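Cephalosporin hydroxylase CMCI (Streptomyces clavuligerus, PDB 2BM8) probably takes part in cephamycin biosynthesis, acting on cephalosporins with a chain built on the Rossmann-like fold of methyltransferases. Local coordinates at residues T84-G89 against L155-N160; I185-P190 against S221-R226. The protein carries 3 engineered substitutions. One frame throughout, in Å; residues are numbered along the deposited sequence.

Contact 1. Residues T84-G89 against L155-N160. Engineered in segment 155-160: Asn160 (natural residue Asp).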
ATOM      1  N   THR B  84     -31.835   5.843  27.329  1.00 14.34           N
ATOM      2  CA  THR B  84     -31.368   7.220  27.166  1.00 14.38           C
ATOM      3  C   THR B  84     -30.069   7.279  26.368  1.00 14.47           C
ATOM      4  O   THR B  84     -29.107   6.615  26.707  1.00 14.42           O
ATOM      5  CB  THR B  84     -31.130   7.900  28.544  1.00 14.56           C
ATOM      6  OG1 THR B  84     -32.262   7.730  29.408  1.00 14.60           O
ATOM      7  CG2 THR B  84     -31.001   9.419  28.386  1.00 14.70           C
ATOM      8  N   ILE B  85     -30.043   8.079  25.311  1.00 14.46           N
ATOM      9  CA  ILE B  85     -28.805   8.376  24.613  1.00 14.64           C
ATOM     10  C   ILE B  85     -28.516   9.870  24.682  1.00 14.94           C
ATOM     11  O   ILE B  85     -29.345  10.673  24.284  1.00 15.14           O
ATOM     12  CB  ILE B  85     -28.904   7.911  23.167  1.00 14.57           C
ATOM     13  CG1 ILE B  85     -28.975   6.379  23.129  1.00 13.72           C
ATOM     14  CG2 ILE B  85     -27.709   8.415  22.359  1.00 14.28           C
ATOM     15  CD1 ILE B  85     -29.413   5.842  21.805  1.00 13.95           C
ATOM     16  N   VAL B  86     -27.338  10.217  25.198  1.00 15.43           N
ATOM     17  CA  VAL B  86     -26.877  11.591  25.340  1.00 15.87           C
ATOM     18  C   VAL B  86     -25.744  11.916  24.358  1.00 16.24           C
ATOM     19  O   VAL B  86     -24.747  11.204  24.307  1.00 15.56           O
ATOM     20  CB  VAL B  86     -26.318  11.825  26.744  1.00 16.10           C
ATOM     21  CG1 VAL B  86     -25.853  13.265  26.898  1.00 16.62           C
ATOM     22  CG2 VAL B  86     -27.354  11.481  27.821  1.00 16.71           C
ATOM     23  N   GLU B  87     -25.902  12.999  23.594  1.00 16.76           N
ATOM     24  CA  GLU B  87     -24.849  13.526  22.724  1.00 17.39           C
ATOM     25  C   GLU B  87     -24.352  14.835  23.291  1.00 17.34           C
ATOM     26  O   GLU B  87     -25.108  15.781  23.350  1.00 17.18           O
ATOM     27  CB  GLU B  87     -25.395  13.816  21.322  1.00 17.57           C
ATOM     28  CG  GLU B  87     -25.222  12.677  20.337  1.00 20.07           C
ATOM     29  CD  GLU B  87     -23.803  12.557  19.819  1.00 22.08           C
ATOM     30  OE1 GLU B  87     -22.889  13.152  20.435  1.00 21.90           O
ATOM     31  OE2 GLU B  87     -23.612  11.877  18.785  1.00 23.13           O
ATOM     32  N   LEU B  88     -23.093  14.881  23.707  1.00 17.62           N
ATOM     33  CA  LEU B  88     -22.390  16.131  24.032  1.00 17.91           C
ATOM     34  C   LEU B  88     -21.725  16.584  22.732  1.00 18.07           C
ATOM     35  O   LEU B  88     -20.867  15.877  22.212  1.00 17.94           O
ATOM     36  CB  LEU B  88     -21.318  15.867  25.100  1.00 18.01           C
ATOM     37  CG  LEU B  88     -20.931  16.890  26.174  1.00 18.64           C
ATOM     38  CD1 LEU B  88     -19.518  16.609  26.621  1.00 17.68           C
ATOM     39  CD2 LEU B  88     -21.081  18.370  25.760  1.00 19.74           C
ATOM     40  N   GLY B  89     -22.124  17.745  22.209  1.00 18.15           N
ATOM     41  CA  GLY B  89     -21.756  18.171  20.866  1.00 18.19           C
ATOM     42  C   GLY B  89     -22.836  17.796  19.861  1.00 18.29           C
ATOM     43  O   GLY B  89     -22.964  16.631  19.514  1.00 18.73           O
ATOM     44  N   LEU B 155     -27.938   3.546  29.522  1.00 17.55           N
ATOM     45  CA  LEU B 155     -27.613   4.874  29.045  1.00 17.22           C
ATOM     46  C   LEU B 155     -26.313   4.880  28.267  1.00 16.59           C
ATOM     47  O   LEU B 155     -25.324   4.291  28.689  1.00 16.60           O
ATOM     48  CB  LEU B 155     -27.506   5.793  30.246  1.00 17.38           C
ATOM     49  CG  LEU B 155     -27.270   7.277  29.997  1.00 18.45           C
ATOM     50  CD1 LEU B 155     -28.238   8.108  30.877  1.00 19.30           C
ATOM     51  CD2 LEU B 155     -25.820   7.654  30.281  1.00 17.94           C
ATOM     52  N   ILE B 156     -26.322   5.528  27.111  1.00 16.21           N
ATOM     53  CA  ILE B 156     -25.100   5.749  26.348  1.00 15.77           C
ATOM     54  C   ILE B 156     -24.802   7.250  26.350  1.00 15.69           C
ATOM     55  O   ILE B 156     -25.614   8.043  25.898  1.00 14.91           O
ATOM     56  CB  ILE B 156     -25.261   5.249  24.902  1.00 15.63           C
ATOM     57  CG1 ILE B 156     -25.628   3.770  24.882  1.00 14.66           C
ATOM     58  CG2 ILE B 156     -23.980   5.520  24.093  1.00 15.36           C
ATOM     59  CD1 ILE B 156     -25.977   3.260  23.497  1.00 14.54           C
ATOM     60  N   PHE B 157     -23.635   7.614  26.868  1.00 15.79           N
ATOM     61  CA  PHE B 157     -23.157   8.989  26.894  1.00 15.88           C
ATOM     62  C   PHE B 157     -22.064   9.124  25.838  1.00 15.86           C
ATOM     63  O   PHE B 157     -21.066   8.418  25.886  1.00 16.31           O
ATOM     64  CB  PHE B 157     -22.606   9.309  28.286  1.00 15.75           C
ATOM     65  CG  PHE B 157     -22.235  10.752  28.480  1.00 16.14           C
ATOM     66  CD1 PHE B 157     -23.014  11.581  29.284  1.00 17.19           C
ATOM     67  CD2 PHE B 157     -21.112  11.290  27.853  1.00 16.44           C
ATOM     68  CE1 PHE B 157     -22.681  12.915  29.464  1.00 17.23           C
ATOM     69  CE2 PHE B 157     -20.776  12.628  28.017  1.00 17.00           C
ATOM     70  CZ  PHE B 157     -21.560  13.444  28.824  1.00 17.45           C
ATOM     71  N   ILE B 158     -22.242  10.035  24.892  1.00 16.11           N
ATOM     72  CA  ILE B 158     -21.317  10.177  23.765  1.00 16.28           C
ATOM     73  C   ILE B 158     -20.714  11.575  23.752  1.00 16.76           C
ATOM     74  O   ILE B 158     -21.424  12.566  23.618  1.00 16.23           O
ATOM     75  CB  ILE B 158     -22.025   9.899  22.420  1.00 16.09           C
ATOM     76  CG1 ILE B 158     -22.778   8.571  22.491  1.00 15.02           C
ATOM     77  CG2 ILE B 158     -21.006   9.867  21.267  1.00 15.64           C
ATOM     78  CD1 ILE B 158     -23.574   8.262  21.275  1.00 14.25           C
ATOM     79  N   ASP B 159     -19.398  11.635  23.922  1.00 17.39           N
ATOM     80  CA  ASP B 159     -18.652  12.873  23.776  1.00 17.88           C
ATOM     81  C   ASP B 159     -18.247  13.148  22.318  1.00 17.99           C
ATOM     82  O   ASP B 159     -17.478  12.397  21.738  1.00 17.66           O
ATOM     83  CB  ASP B 159     -17.393  12.811  24.629  1.00 18.28           C
ATOM     84  CG  ASP B 159     -16.517  14.009  24.425  1.00 18.90           C
ATOM     85  OD1 ASP B 159     -15.275  13.830  24.270  1.00 19.86           O
ATOM     86  OD2 ASP B 159     -17.012  15.163  24.389  1.00 15.26           O
ATOM     87  N   ASN B 160     -18.785  14.224  21.745  1.00 18.41           N
ATOM     88  CA  ASN B 160     -18.324  14.787  20.464  1.00 18.51           C
ATOM     89  C   ASN B 160     -17.751  16.205  20.633  1.00 18.43           C
ATOM     90  O   ASN B 160     -17.422  16.850  19.658  1.00 18.95           O
ATOM     91  CB  ASN B 160     -19.465  14.811  19.432  1.00 18.54           C
ATOM     92  CG  ASN B 160     -19.694  13.454  18.770  1.00 19.41           C
ATOM     93  OD1 ASN B 160     -18.839  12.959  18.018  1.00 21.04           O
ATOM     94  ND2 ASN B 160     -20.848  12.843  19.043  1.00 17.70           N
TER
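Two neighbouring parallel strands, 84-88 and 155-159, form the middle of the seven-stranded sheet of a Rossmann-like methyltransferase fold. Backbone bonds alternate between them in regular parallel register, and Val86 bonds to the two residues flanking its partner Phe157: its N donates to Ile156 O at 2.9 Å, while its O accepts from Ile158 N.

On one face, Thr84 and Leu155 lie side by side; Thr84 CG2 and Leu155 CG both stand anti to their backbone N, and Leu155 CD1 lies 3.7 Å from Thr84 CB. Thr84 OG1 instead bonds Ala152 O. Val86 CG1, likewise anti to its N (chi1 -179°), meets the Phe157 ring obliquely at CD1, 4.1 Å away. Leu88 CD1 reaches the edge of that ring at CZ. Apolar Val86, Leu88, Leu155 and Phe157 suit this buried face, and the Phe157 ring also packs nearly parallel to Phe183.

The opposite face carries Ile85, Ile156 and Ile158, whose CD1 lies 4.3 Å from Ile85 CG2. Here Glu87 is the polar exception. A bend at chi2 (-77°) brings its carboxylate over toward 155-160 near the C-terminal ends, where OE2 forms a salt bridge with Lys65. Engineered Asn160, natively Asp, turns its amide nearly coplanar with that carboxylate (29°), and ND2 donates a very short bond of 2.5 Å to the syn lone pair of Glu87 OE1.

Contact 2. Residues I185-P190 against S221-R226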
ATOM      1  N   ILE B 185     -16.004   8.195  23.631  1.00 13.93           N
ATOM      2  CA  ILE B 185     -15.317   9.365  23.102  1.00 14.32           C
ATOM      3  C   ILE B 185     -14.993   9.104  21.656  1.00 14.12           C
ATOM      4  O   ILE B 185     -14.172   8.260  21.344  1.00 14.33           O
ATOM      5  CB  ILE B 185     -14.043   9.657  23.913  1.00 14.30           C
ATOM      6  CG1 ILE B 185     -14.418  10.105  25.321  1.00 14.59           C
ATOM      7  CG2 ILE B 185     -13.229  10.752  23.241  1.00 14.57           C
ATOM      8  CD1 ILE B 185     -13.371   9.857  26.350  1.00 15.94           C
ATOM      9  N   GLU B 186     -15.651   9.822  20.763  1.00 14.63           N
ATOM     10  CA  GLU B 186     -15.424   9.623  19.338  1.00 15.05           C
ATOM     11  C   GLU B 186     -14.196  10.423  18.911  1.00 15.20           C
ATOM     12  O   GLU B 186     -13.913  11.454  19.501  1.00 15.16           O
ATOM     13  CB  GLU B 186     -16.665  10.030  18.541  1.00 15.30           C
ATOM     14  CG  GLU B 186     -17.924   9.223  18.882  1.00 15.43           C
ATOM     15  CD  GLU B 186     -19.045   9.364  17.849  1.00 15.16           C
ATOM     16  OE1 GLU B 186     -18.870  10.139  16.894  1.00 14.16           O
ATOM     17  OE2 GLU B 186     -20.112   8.715  18.010  1.00 15.39           O
ATOM     18  N   ASP B 187     -13.432   9.889  17.953  1.00 15.52           N
ATOM     19  CA  ASP B 187     -12.387  10.602  17.209  1.00 15.73           C
ATOM     20  C   ASP B 187     -11.122  10.955  17.985  1.00 15.96           C
ATOM     21  O   ASP B 187     -10.006  10.699  17.504  1.00 15.01           O
ATOM     22  CB  ASP B 187     -12.947  11.882  16.574  1.00 16.13           C
ATOM     23  CG  ASP B 187     -14.017  11.596  15.530  1.00 17.38           C
ATOM     24  OD1 ASP B 187     -13.671  10.947  14.508  1.00 19.60           O
ATOM     25  OD2 ASP B 187     -15.210  11.963  15.649  1.00 15.51           O
ATOM     26  N   MET B 188     -11.289  11.537  19.169  1.00 16.08           N
ATOM     27  CA  MET B 188     -10.202  12.270  19.802  1.00 16.95           C
ATOM     28  C   MET B 188      -9.145  11.436  20.527  1.00 16.43           C
ATOM     29  O   MET B 188      -7.994  11.870  20.610  1.00 15.76           O
ATOM     30  CB  MET B 188     -10.753  13.343  20.753  1.00 17.50           C
ATOM     31  CG  MET B 188      -9.732  14.450  21.078  1.00 19.96           C
ATOM     32  SD  MET B 188      -8.992  15.296  19.612  1.00 22.73           S
ATOM     33  CE  MET B 188     -10.019  16.785  19.500  1.00 22.31           C
ATOM     34  N   ILE B 189      -9.505  10.253  21.032  1.00 15.99           N
ATOM     35  CA  ILE B 189      -8.565   9.502  21.873  1.00 15.68           C
ATOM     36  C   ILE B 189      -7.244   9.154  21.189  1.00 15.59           C
ATOM     37  O   ILE B 189      -6.202   9.309  21.788  1.00 15.98           O
ATOM     38  CB  ILE B 189      -9.232   8.271  22.528  1.00 15.50           C
ATOM     39  CG1 ILE B 189      -9.816   8.705  23.872  1.00 15.29           C
ATOM     40  CG2 ILE B 189      -8.239   7.130  22.743  1.00 15.63           C
ATOM     41  CD1 ILE B 189     -10.690   7.716  24.539  1.00 14.81           C
ATOM     42  N   PRO B 190      -7.261   8.673  19.962  1.00 15.71           N
ATOM     43  CA  PRO B 190      -6.014   8.440  19.226  1.00 15.72           C
ATOM     44  C   PRO B 190      -5.120   9.664  19.071  1.00 15.41           C
ATOM     45  O   PRO B 190      -3.911   9.484  19.096  1.00 15.40           O
ATOM     46  CB  PRO B 190      -6.510   7.964  17.862  1.00 15.91           C
ATOM     47  CG  PRO B 190      -7.781   7.287  18.198  1.00 15.97           C
ATOM     48  CD  PRO B 190      -8.427   8.246  19.179  1.00 16.17           C
ATOM     49  N   SER B 221     -14.709   0.674  14.173  1.00 13.97           N
ATOM     50  CA  SER B 221     -14.714   1.816  13.253  1.00 13.99           C
ATOM     51  C   SER B 221     -13.626   2.821  13.556  1.00 13.36           C
ATOM     52  O   SER B 221     -13.262   3.008  14.710  1.00 12.66           O
ATOM     53  CB  SER B 221     -16.078   2.519  13.255  1.00 14.45           C
ATOM     54  OG  SER B 221     -16.192   3.477  14.301  1.00 15.89           O
ATOM     55  N   SER B 222     -13.126   3.485  12.514  1.00 13.27           N
ATOM     56  CA  SER B 222     -12.099   4.508  12.683  1.00 13.53           C
ATOM     57  C   SER B 222     -12.556   5.684  13.572  1.00 14.14           C
ATOM     58  O   SER B 222     -11.739   6.274  14.265  1.00 14.46           O
ATOM     59  CB  SER B 222     -11.584   4.999  11.326  1.00 13.67           C
ATOM     60  OG  SER B 222     -12.472   5.915  10.710  1.00 14.90           O
ATOM     61  N   GLN B 223     -13.854   5.993  13.613  1.00 14.35           N
ATOM     62  CA  GLN B 223     -14.327   7.078  14.481  1.00 14.72           C
ATOM     63  C   GLN B 223     -14.416   6.668  15.957  1.00 15.30           C
ATOM     64  O   GLN B 223     -14.195   7.489  16.838  1.00 15.68           O
ATOM     65  CB  GLN B 223     -15.684   7.635  14.012  1.00 14.93           C
ATOM     66  CG  GLN B 223     -15.607   8.560  12.771  1.00 12.86           C
ATOM     67  CD  GLN B 223     -16.987   8.880  12.208  1.00 13.81           C
ATOM     68  OE1 GLN B 223     -17.853   7.987  12.135  1.00 11.80           O
ATOM     69  NE2 GLN B 223     -17.202  10.151  11.798  1.00  8.21           N
ATOM     70  N   LEU B 224     -14.744   5.415  16.231  1.00 15.20           N
ATOM     71  CA  LEU B 224     -14.863   4.948  17.602  1.00 15.56           C
ATOM     72  C   LEU B 224     -13.599   4.269  18.126  1.00 15.63           C
ATOM     73  O   LEU B 224     -13.551   3.883  19.276  1.00 15.59           O
ATOM     74  CB  LEU B 224     -16.011   3.962  17.694  1.00 16.03           C
ATOM     75  CG  LEU B 224     -17.371   4.504  17.318  1.00 16.69           C
ATOM     76  CD1 LEU B 224     -18.359   3.362  17.261  1.00 17.18           C
ATOM     77  CD2 LEU B 224     -17.789   5.570  18.315  1.00 17.65           C
ATOM     78  N   ASP B 225     -12.604   4.117  17.256  1.00 16.10           N
ATOM     79  CA  ASP B 225     -11.311   3.500  17.544  1.00 16.06           C
ATOM     80  C   ASP B 225     -10.868   3.734  18.967  1.00 15.79           C
ATOM     81  O   ASP B 225     -10.660   4.880  19.370  1.00 15.76           O
ATOM     82  CB  ASP B 225     -10.255   4.117  16.602  1.00 16.65           C
ATOM     83  CG  ASP B 225      -8.954   3.338  16.564  1.00 17.10           C
ATOM     84  OD1 ASP B 225      -8.756   2.370  17.311  1.00 18.72           O
ATOM     85  OD2 ASP B 225      -8.042   3.639  15.789  1.00 20.88           O
ATOM     86  N   ARG B 226     -10.732   2.642  19.719  1.00 15.39           N
ATOM     87  CA  ARG B 226     -10.162   2.650  21.069  1.00 15.04           C
ATOM     88  C   ARG B 226     -10.822   3.648  22.042  1.00 14.56           C
ATOM     89  O   ARG B 226     -10.172   4.093  22.987  1.00 14.14           O
ATOM     90  CB  ARG B 226      -8.653   2.920  20.989  1.00 15.03           C
ATOM     91  CG  ARG B 226      -7.823   1.812  20.348  1.00 15.32           C
ATOM     92  CD  ARG B 226      -6.380   2.232  20.035  1.00 15.71           C
ATOM     93  NE  ARG B 226      -6.318   3.068  18.831  1.00 16.41           N
ATOM     94  CZ  ARG B 226      -5.269   3.790  18.447  1.00 16.68           C
ATOM     95  NH1 ARG B 226      -4.155   3.822  19.160  1.00 17.87           N
ATOM     96  NH2 ARG B 226      -5.342   4.506  17.336  1.00 17.99           N
TER
HETATM   97  O   HOH W   1     -14.669  11.946  12.364  1.00 29.15           O
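The guanidinium of Arg226 meets the carboxylate of Asp225 at its edge, with Asp225 CG in its plane. The grip is side-on and two-pronged: NE donates to OD1 at 3.0 Å and NH2 to OD2 at 3.2 Å. Both donors approach from above the carboxylate plane, about 55° out of it, so the two flat groups are strongly tilted. Pro190 CB comes obliquely to the same guanidinium, 3.7 Å from NH2; a bend at chi3 (-77°) turns the arginine's end back to the proline. An alanine here removes the guanidinium, and with it both bonds to Asp225 and the packing on Pro190, which would probably loosen the turn of the loop against the start of the helix.

Farther along, the Asp187 carboxylate and the Gln223 amide stand 73° apart, their chains side by side and pointing the same way. A water bridges them, donating to Asp187 OD1 and accepting from Gln223 NE2, whereas Gln223 OE1 turns to Thr69 OG1 and Asp66 N. In the Rossmann-like fold this is where the segment 185-190, leaving strand 182-185, meets the loop that leads into antiparallel strand 228-231. One backbone bond joins them, Asp187 N to Gln223 O at 2.8 Å. The loop itself is shaped by an ST motif, Ser221 OG accepting from Leu224 N.

Glu186 suits its buried place by having an aliphatic stem: CG lies 3.7 Å from Leu224 CD2, while the carboxylate is satisfied by Lys65 and Tyr73. Ile189 CG2 packs 3.6 Å from Arg226 O, an oxygen that accepts from Trp41 NE1 of a second subunit.

How the contacts relate
Contact 1 is buried core, strand against strand, held by repeating backbone bonds and apolar side chains; contact 2 is partly buried, a strand-to-helix connection against a loop, with a single backbone bond across it and, locally, a salt bridge and a bridging water. Only contact 2 is touched by other subunits. Both belong to one sheet: strand 155-159 neighbours strand 182-185, from whose end contact 2 departs. They meet at Glu186, whose OE2 lies 3.6 Å from Ile158 CG2, and whose OE1 is in packing contact, 3.0 Å from OD1 of engineered Asn160. Lys65 pairs with Glu87 in contact 1 and with Glu186 in contact 2, so one positive charge probably offsets carboxylates from both.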